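Local coordinates for protein aminopeptidase N (Francisella tularensis subsp. tularensis, PDB 5DLL) that acts as a zinc-dependent M1-family aminopeptidase that releases N-terminal amino acids, preferably alanine, probably in the breakdown of intracellular peptides, at residues D65-K70 / F137-Y142; G125-T130 / A200-D205; Q131-G136 / P195-A200. One frame throughout, in Å; residues are numbered along the deposited sequence.

Contact 1 of 3, residues D65-K70 / F137-Y142. With NA (sodium ion), chain R.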
loop_
_atom_site.group_PDB
_atom_site.type_symbol
_atom_site.label_atom_id
_atom_site.label_comp_id
_atom_site.label_asym_id
_atom_site.label_seq_id
_atom_site.Cartn_x
_atom_site.Cartn_y
_atom_site.Cartn_z
ATOM N N ASP A 65 24.888 19.291 -5.462
ATOM C CA ASP A 65 25.034 17.998 -4.798
ATOM C C ASP A 65 25.667 16.990 -5.762
ATOM O O ASP A 65 25.308 16.939 -6.941
ATOM C CB ASP A 65 23.663 17.476 -4.340
ATOM C CG ASP A 65 22.955 18.425 -3.376
ATOM O OD1 ASP A 65 23.468 18.630 -2.252
ATOM O OD2 ASP A 65 21.879 18.954 -3.739
ATOM N N GLY A 66 26.599 16.186 -5.261
ATOM C CA GLY A 66 27.257 15.165 -6.079
ATOM C C GLY A 66 28.059 14.196 -5.231
ATOM O O GLY A 66 28.822 14.616 -4.365
ATOM N N VAL A 67 27.886 12.900 -5.477
ATOM C CA VAL A 67 28.441 11.868 -4.605
ATOM C C VAL A 67 29.047 10.729 -5.424
ATOM O O VAL A 67 28.405 10.197 -6.324
ATOM C CB VAL A 67 27.355 11.318 -3.651
ATOM C CG1 VAL A 67 27.884 10.158 -2.817
ATOM C CG2 VAL A 67 26.834 12.429 -2.749
ATOM N N GLU A 68 30.286 10.368 -5.098
ATOM C CA GLU A 68 31.015 9.299 -5.784
ATOM C C GLU A 68 31.205 9.615 -7.273
ATOM O O GLU A 68 31.018 8.755 -8.135
ATOM C CB GLU A 68 30.334 7.936 -5.552
ATOM C CG GLU A 68 30.364 7.499 -4.087
ATOM C CD GLU A 68 29.336 6.429 -3.731
ATOM O OE1 GLU A 68 28.986 5.604 -4.602
ATOM O OE2 GLU A 68 28.884 6.405 -2.562
ATOM N N LEU A 69 31.605 10.857 -7.551
ATOM C CA LEU A 69 31.769 11.357 -8.921
ATOM C C LEU A 69 33.218 11.751 -9.200
ATOM O O LEU A 69 33.811 12.530 -8.449
ATOM C CB LEU A 69 30.879 12.586 -9.153
ATOM C CG LEU A 69 29.387 12.448 -8.845
ATOM C CD1 LEU A 69 28.662 13.743 -9.164
ATOM C CD2 LEU A 69 28.779 11.285 -9.613
ATOM N N LYS A 70 33.782 11.226 -10.285
ATOM C CA LYS A 70 35.098 11.659 -10.742
ATOM C C LYS A 70 34.907 12.797 -11.740
ATOM O O LYS A 70 34.421 12.577 -12.844
ATOM C CB LYS A 70 35.866 10.502 -11.382
ATOM C CG LYS A 70 37.345 10.789 -11.576
ATOM C CD LYS A 70 38.031 9.679 -12.351
ATOM C CE LYS A 70 39.436 10.086 -12.765
ATOM N NZ LYS A 70 40.001 9.155 -13.778
ATOM N N PHE A 137 20.016 10.799 -7.639
ATOM C CA PHE A 137 20.471 11.439 -8.878
ATOM C C PHE A 137 21.833 12.093 -8.712
ATOM O O PHE A 137 22.629 12.106 -9.651
ATOM C CB PHE A 137 19.466 12.470 -9.396
ATOM C CG PHE A 137 19.828 13.036 -10.748
ATOM C CD1 PHE A 137 19.696 12.263 -11.890
ATOM C CD2 PHE A 137 20.302 14.334 -10.876
ATOM C CE1 PHE A 137 20.026 12.769 -13.135
ATOM C CE2 PHE A 137 20.630 14.844 -12.117
ATOM C CZ PHE A 137 20.494 14.063 -13.249
ATOM N N ARG A 138 22.101 12.631 -7.521
ATOM C CA ARG A 138 23.416 13.208 -7.211
ATOM C C ARG A 138 24.575 12.219 -7.388
ATOM O O ARG A 138 25.701 12.642 -7.616
ATOM C CB ARG A 138 23.436 13.794 -5.796
ATOM C CG ARG A 138 23.310 12.774 -4.673
ATOM C CD ARG A 138 23.231 13.455 -3.316
ATOM N NE ARG A 138 22.021 14.267 -3.180
ATOM C CZ ARG A 138 21.725 15.020 -2.121
ATOM N NH1 ARG A 138 22.547 15.077 -1.082
ATOM N NH2 ARG A 138 20.595 15.722 -2.100
ATOM N N LYS A 139 24.293 10.915 -7.295
ATOM C CA LYS A 139 25.276 9.868 -7.606
ATOM C C LYS A 139 25.456 9.582 -9.111
ATOM O O LYS A 139 26.047 8.559 -9.479
ATOM C CB LYS A 139 24.901 8.552 -6.912
ATOM C CG LYS A 139 24.884 8.594 -5.398
ATOM C CD LYS A 139 24.789 7.183 -4.839
ATOM C CE LYS A 139 24.608 7.173 -3.327
ATOM N NZ LYS A 139 24.462 5.785 -2.798
ATOM N N ILE A 140 24.943 10.459 -9.975
ATOM C CA ILE A 140 25.064 10.283 -11.424
ATOM C C ILE A 140 25.820 11.455 -12.036
ATOM O O ILE A 140 26.768 11.256 -12.791
ATOM C CB ILE A 140 23.681 10.121 -12.089
ATOM C CG1 ILE A 140 22.983 8.874 -11.533
ATOM C CG2 ILE A 140 23.819 10.019 -13.605
ATOM C CD1 ILE A 140 21.561 8.683 -12.007
ATOM N N THR A 141 25.381 12.671 -11.729
ATOM C CA THR A 141 26.144 13.877 -12.050
ATOM C C THR A 141 25.792 14.938 -11.015
ATOM O O THR A 141 24.912 14.718 -10.178
ATOM C CB THR A 141 25.897 14.362 -13.504
ATOM O OG1 THR A 141 26.985 15.195 -13.953
ATOM C CG2 THR A 141 24.573 15.112 -13.629
ATOM N N TYR A 142 26.494 16.067 -11.064
ATOM C CA TYR A 142 26.315 17.144 -10.088
ATOM C C TYR A 142 25.045 17.924 -10.398
ATOM O O TYR A 142 24.887 18.441 -11.504
ATOM C CB TYR A 142 27.517 18.095 -10.084
ATOM C CG TYR A 142 28.751 17.554 -9.384
ATOM C CD1 TYR A 142 28.883 17.639 -8.003
ATOM C CD2 TYR A 142 29.794 16.977 -10.105
ATOM C CE1 TYR A 142 30.011 17.153 -7.358
ATOM C CE2 TYR A 142 30.926 16.490 -9.467
ATOM C CZ TYR A 142 31.031 16.581 -8.095
ATOM O OH TYR A 142 32.153 16.102 -7.455
HETATM NA NA NA R . 28.415 15.724 -15.864
HETATM O O HOH W 1 31.368 15.305 -4.823
#

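Contact 2 of 3, residues G125-T130 / A200-D205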
loop_
_atom_site.group_PDB
_atom_site.type_symbol
_atom_site.label_atom_id
_atom_site.label_comp_id
_atom_site.label_asym_id
_atom_site.label_seq_id
_atom_site.Cartn_x
_atom_site.Cartn_y
_atom_site.Cartn_z
ATOM N N GLY A 125 22.923 -7.882 -13.837
ATOM C CA GLY A 125 22.563 -8.943 -14.775
ATOM C C GLY A 125 22.555 -8.477 -16.218
ATOM O O GLY A 125 21.604 -8.744 -16.954
ATOM N N ASP A 126 23.629 -7.790 -16.608
ATOM C CA ASP A 126 23.820 -7.249 -17.964
ATOM C C ASP A 126 22.760 -6.215 -18.369
ATOM O O ASP A 126 22.332 -6.175 -19.527
ATOM C CB ASP A 126 23.884 -8.381 -19.003
ATOM C CG ASP A 126 24.886 -9.460 -18.637
ATOM O OD1 ASP A 126 25.994 -9.119 -18.172
ATOM O OD2 ASP A 126 24.566 -10.652 -18.819
ATOM N N VAL A 127 22.353 -5.374 -17.421
ATOM C CA VAL A 127 21.345 -4.346 -17.687
ATOM C C VAL A 127 21.534 -3.121 -16.786
ATOM O O VAL A 127 21.499 -3.223 -15.565
ATOM C CB VAL A 127 19.907 -4.919 -17.563
ATOM C CG1 VAL A 127 19.732 -5.720 -16.277
ATOM C CG2 VAL A 127 18.856 -3.819 -17.668
ATOM N N PHE A 128 21.751 -1.964 -17.404
ATOM C CA PHE A 128 21.836 -0.708 -16.671
ATOM C C PHE A 128 20.444 -0.283 -16.254
ATOM O O PHE A 128 19.481 -0.464 -16.994
ATOM C CB PHE A 128 22.450 0.400 -17.524
ATOM C CG PHE A 128 23.896 0.189 -17.849
ATOM C CD1 PHE A 128 24.887 0.602 -16.973
ATOM C CD2 PHE A 128 24.272 -0.411 -19.042
ATOM C CE1 PHE A 128 26.224 0.412 -17.279
ATOM C CE2 PHE A 128 25.607 -0.598 -19.350
ATOM C CZ PHE A 128 26.580 -0.186 -18.470
ATOM N N SER A 129 20.353 0.298 -15.067
ATOM C CA SER A 129 19.077 0.698 -14.494
ATOM C C SER A 129 19.354 1.725 -13.408
ATOM O O SER A 129 20.427 1.718 -12.817
ATOM C CB SER A 129 18.353 -0.527 -13.919
ATOM O OG SER A 129 17.389 -0.154 -12.948
ATOM N N THR A 130 18.390 2.599 -13.147
ATOM C CA THR A 130 18.565 3.657 -12.157
ATOM C C THR A 130 17.551 3.561 -11.033
ATOM O O THR A 130 16.636 2.735 -11.058
ATOM C CB THR A 130 18.405 5.053 -12.788
ATOM O OG1 THR A 130 17.060 5.204 -13.257
ATOM C CG2 THR A 130 19.376 5.246 -13.937
ATOM N N ALA A 200 14.912 8.590 -15.029
ATOM C CA ALA A 200 15.277 7.181 -15.174
ATOM C C ALA A 200 15.989 6.889 -16.492
ATOM O O ALA A 200 15.760 7.558 -17.510
ATOM C CB ALA A 200 14.050 6.295 -15.036
ATOM N N LEU A 201 16.852 5.879 -16.446
ATOM C CA LEU A 201 17.541 5.362 -17.621
ATOM C C LEU A 201 17.576 3.842 -17.531
ATOM O O LEU A 201 17.790 3.290 -16.454
ATOM C CB LEU A 201 18.966 5.917 -17.691
ATOM C CG LEU A 201 19.873 5.379 -18.815
ATOM C CD1 LEU A 201 20.838 6.454 -19.303
ATOM C CD2 LEU A 201 20.635 4.123 -18.400
ATOM N N VAL A 202 17.358 3.174 -18.660
ATOM C CA VAL A 202 17.493 1.718 -18.747
ATOM C C VAL A 202 18.135 1.329 -20.075
ATOM O O VAL A 202 17.758 1.845 -21.127
ATOM C CB VAL A 202 16.130 1.009 -18.640
ATOM C CG1 VAL A 202 16.290 -0.494 -18.862
ATOM C CG2 VAL A 202 15.470 1.301 -17.298
ATOM N N ALA A 203 19.094 0.410 -20.016
ATOM C CA ALA A 203 19.744 -0.115 -21.215
ATOM C C ALA A 203 20.014 -1.608 -21.060
ATOM O O ALA A 203 20.633 -2.031 -20.082
ATOM C CB ALA A 203 21.038 0.632 -21.489
ATOM N N GLY A 204 19.556 -2.402 -22.025
ATOM C CA GLY A 204 19.722 -3.850 -21.952
ATOM C C GLY A 204 19.219 -4.603 -23.161
ATOM O O GLY A 204 18.744 -4.007 -24.127
ATOM N N ASP A 205 19.339 -5.924 -23.095
ATOM C CA ASP A 205 18.774 -6.826 -24.095
ATOM C C ASP A 205 17.428 -7.347 -23.564
ATOM O O ASP A 205 17.363 -8.369 -22.871
ATOM C CB ASP A 205 19.763 -7.971 -24.358
ATOM C CG ASP A 205 19.424 -8.785 -25.595
ATOM O OD1 ASP A 205 18.333 -8.601 -26.174
ATOM O OD2 ASP A 205 20.266 -9.625 -25.985
#

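Contact 3 of 3, residues Q131-G136 / P195-A200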
loop_
_atom_site.group_PDB
_atom_site.type_symbol
_atom_site.label_atom_id
_atom_site.label_comp_id
_atom_site.label_asym_id
_atom_site.label_seq_id
_atom_site.Cartn_x
_atom_site.Cartn_y
_atom_site.Cartn_z
ATOM N N GLN A 131 17.746 4.424 -10.045
ATOM C CA GLN A 131 16.775 4.674 -8.994
ATOM C C GLN A 131 17.185 5.990 -8.353
ATOM O O GLN A 131 18.270 6.086 -7.776
ATOM C CB GLN A 131 16.779 3.546 -7.962
ATOM C CG GLN A 131 15.980 3.834 -6.702
ATOM C CD GLN A 131 14.522 4.126 -6.988
ATOM O OE1 GLN A 131 13.906 3.494 -7.850
ATOM N NE2 GLN A 131 13.957 5.082 -6.260
ATOM N N CYS A 132 16.336 7.006 -8.469
ATOM C CA CYS A 132 16.712 8.351 -8.056
ATOM C C CYS A 132 15.906 8.929 -6.889
ATOM O O CYS A 132 16.317 9.934 -6.316
ATOM C CB CYS A 132 16.673 9.285 -9.265
ATOM S SG CYS A 132 17.861 8.818 -10.552
ATOM N N GLU A 133 14.780 8.325 -6.521
ATOM C CA GLU A 133 14.082 8.752 -5.305
ATOM C C GLU A 133 14.750 8.075 -4.112
ATOM O O GLU A 133 14.965 6.869 -4.160
ATOM C CB GLU A 133 12.595 8.389 -5.341
ATOM C CG GLU A 133 11.814 8.875 -4.119
ATOM C CD GLU A 133 10.315 8.659 -4.228
ATOM O OE1 GLU A 133 9.888 7.724 -4.934
ATOM O OE2 GLU A 133 9.556 9.423 -3.597
ATOM N N ALA A 134 15.088 8.812 -3.049
ATOM C CA ALA A 134 14.862 10.259 -2.918
ATOM C C ALA A 134 16.000 11.108 -3.502
ATOM O O ALA A 134 15.747 12.122 -4.153
ATOM C CB ALA A 134 14.659 10.616 -1.453
ATOM N N THR A 135 17.246 10.692 -3.260
ATOM C CA THR A 135 18.428 11.511 -3.575
ATOM C C THR A 135 19.517 10.725 -4.322
ATOM O O THR A 135 20.708 10.946 -4.120
ATOM C CB THR A 135 19.023 12.125 -2.284
ATOM O OG1 THR A 135 19.336 11.082 -1.351
ATOM C CG2 THR A 135 18.036 13.109 -1.638
ATOM N N GLY A 136 19.102 9.831 -5.209
ATOM C CA GLY A 136 20.035 9.012 -5.970
ATOM C C GLY A 136 20.558 9.651 -7.242
ATOM O O GLY A 136 21.448 9.101 -7.876
ATOM N N PRO A 195 11.281 17.187 -11.282
ATOM C CA PRO A 195 12.422 17.039 -10.380
ATOM C C PRO A 195 13.249 15.806 -10.749
ATOM O O PRO A 195 12.734 14.880 -11.371
ATOM C CB PRO A 195 11.769 16.889 -9.006
ATOM C CG PRO A 195 10.423 16.316 -9.281
ATOM C CD PRO A 195 10.006 16.808 -10.636
ATOM N N CYS A 196 14.521 15.791 -10.371
ATOM C CA CYS A 196 15.426 14.734 -10.811
ATOM C C CYS A 196 15.115 13.344 -10.240
ATOM O O CYS A 196 15.529 12.348 -10.828
ATOM C CB CYS A 196 16.886 15.112 -10.522
ATOM S SG CYS A 196 17.257 15.571 -8.813
ATOM N N TYR A 197 14.381 13.259 -9.127
ATOM C CA TYR A 197 14.070 11.955 -8.523
ATOM C C TYR A 197 13.191 11.086 -9.430
ATOM O O TYR A 197 13.094 9.868 -9.234
ATOM C CB TYR A 197 13.443 12.117 -7.125
ATOM C CG TYR A 197 11.967 12.476 -7.093
ATOM C CD1 TYR A 197 10.989 11.488 -7.205
ATOM C CD2 TYR A 197 11.550 13.794 -6.920
ATOM C CE1 TYR A 197 9.635 11.805 -7.170
ATOM C CE2 TYR A 197 10.199 14.121 -6.879
ATOM C CZ TYR A 197 9.244 13.122 -7.009
ATOM O OH TYR A 197 7.901 13.431 -6.978
ATOM N N LEU A 198 12.567 11.718 -10.423
ATOM C CA LEU A 198 11.776 11.022 -11.440
ATOM C C LEU A 198 12.556 10.730 -12.713
ATOM O O LEU A 198 11.985 10.230 -13.688
ATOM C CB LEU A 198 10.555 11.857 -11.813
ATOM C CG LEU A 198 9.624 12.144 -10.650
ATOM C CD1 LEU A 198 8.660 13.233 -11.063
ATOM C CD2 LEU A 198 8.897 10.881 -10.215
ATOM N N PHE A 199 13.844 11.047 -12.724
ATOM C CA PHE A 199 14.677 10.710 -13.863
ATOM C C PHE A 199 14.943 9.205 -13.848
ATOM O O PHE A 199 15.170 8.619 -12.781
ATOM C CB PHE A 199 16.002 11.483 -13.850
ATOM C CG PHE A 199 16.998 10.955 -14.835
ATOM C CD1 PHE A 199 17.863 9.926 -14.480
ATOM C CD2 PHE A 199 17.037 11.441 -16.127
ATOM C CE1 PHE A 199 18.759 9.405 -15.394
ATOM C CE2 PHE A 199 17.935 10.924 -17.047
ATOM C CZ PHE A 199 18.796 9.907 -16.681
ATOM N N ALA A 200 14.912 8.590 -15.029
ATOM C CA ALA A 200 15.277 7.181 -15.174
ATOM C C ALA A 200 15.989 6.889 -16.492
ATOM O O ALA A 200 15.760 7.558 -17.510
ATOM C CB ALA A 200 14.050 6.295 -15.036
#

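Contact 1 of 3, residues D65-K70 / F137-Y142
Asp65 lies over one face of the Arg138 guanidinium. The carboxylate and guanidinium planes are nearly parallel, 3° apart, with CG of Asp65 above the centre of the group. OD2 of Asp65 is 3.8 Å from NH2 of Arg138, a long salt bridge in which no N-H points at the oxygen. Asp145 is the stronger partner of this arginine, through NE, and its backbone N also bonds OD2 of Asp65. Arg138 CD packs on CG2 of Val67.

Leu69 meets Tyr142 by a CH-pi contact. With CG anti to the carbonyl carbon (chi1 -54°), CD1 is laid over the ring, 3.6 Å from the centroid and 13° off the ring normal.

A backbone hydrogen bond, Val67 N to Arg138 O at 3.1 Å, ties the loop between strands 62-65 and 70-76 to the loop between strands 128-131 and 150-160 of the M1 N-terminal domain. A water lies 2.7 Å from Gly66 O and 2.9 Å from Tyr142 OH, and donates to the carbonyl. Thr141 OG1 binds the sodium ion at 2.4 Å, with Thr106 and Val44 among its other ligands. Charge attraction without a directed bond probably holds the Asp65 carboxylate only loosely to Arg138.

Contact 2 of 3, residues G125-T130 / A200-D205
Phe128 and Ala203 form an antiparallel hydrogen-bonded pair, in strands 128-130 and 201-204 whose axes come within 4.7 Å and whose directions differ by 164°. Phe128 N donates to Ala203 O at 2.9 Å. The return bond, Ala203 N to Phe128 O at 3.2 Å, is straighter, with an N-H...O angle of 164°.

Thr130 adds a side-chain bond farther along. Its OG1 stands between the backbone N and the carbonyl carbon (chi1 65°) and accepts from Leu201 N at 3.3 Å. Its methyl CG2 rests on CB of Leu201.

The Phe128 and Ala203 side chains share one face of the sheet. CD2 of the ring is 4.2 Å from Ala203 CB, and Ala203 O lies at the ring edge. CB of Phe128 also meets CD2 of Leu201. Leu37 touches both Phe128 and Ala203. Ser129 and Val202 point to the other face, where Val202 touches Ile282.

Strand 122-123 pairs with the far edge of strand 128-131, and strand 166-169 with the far edge of strand 201-204. The contact is therefore the central strand pair of a small four-stranded antiparallel sheet in the N-terminal part of this M1 peptidase.

Contact 3 of 3, residues Q131-G136 / P195-A200
Cys132 and Glu133 pack against Tyr197 where a loop of the M1 N-terminal domain meets the 3-10 turn 196-198. The loop carries a cis peptide bond between Glu133 and Ala134.

Hydrogen bonds shape each side separately. Gly136 N donates to Cys132 O at 3.0 Å, and Phe199 N to Cys196 O at 2.9 Å. The Gln131 amide folds over its own loop: NE2 bonds Glu133 O at 2.9 Å, on a carbonyl lone pair and in the amide plane.

Van der Waals packing joins the two sides. CB of Cys132 touches two carbonyl oxygens of the turn, those of Cys196 and Tyr197, each at 3.6 Å. The Glu133 and Tyr197 side chains lie side by side and point the same way. Glu133 CB is 4.0 Å from Tyr197 CD1, and the carboxylate and ring planes differ by 31°. With CG anti to the backbone N (chi1 -177°), the extended Glu133 chain runs along the ring.

The outer partners belong to the catalytic part. Met275, of the family's GAMEN motif, touches both Glu133 and Tyr197, and Tyr197 OH bonds Thr321. The Glu133 side chain is about 6 Å from the zinc ion, consistent with a place in the substrate pocket.

A sulfur-aromatic contact completes the interface: Cys132 SG approaches Phe199 at the ring edge, 4.1 Å from CD1.

The three contacts join three regions of the chain, with 125-142 taking part in all of them. Contact 3 is nested inside the loop closed by contact 2, and they share Ala200; their centres are 15 Å apart. Contacts 1 and 3 are closer, with centres 12 Å apart. Phe137 bridges them: its CD2 is 3.5 Å from Cys196 CB, and its CE1 is 3.8 Å from Phe199 CD1. Contacts 1 and 2 do not touch, and their centres lie 18 Å apart. Contact 1 includes a ligand of the sodium ion. Contact 3 faces the zinc site, with the side chain of Glu133 about 5 Å from that of the zinc ligand Glu332.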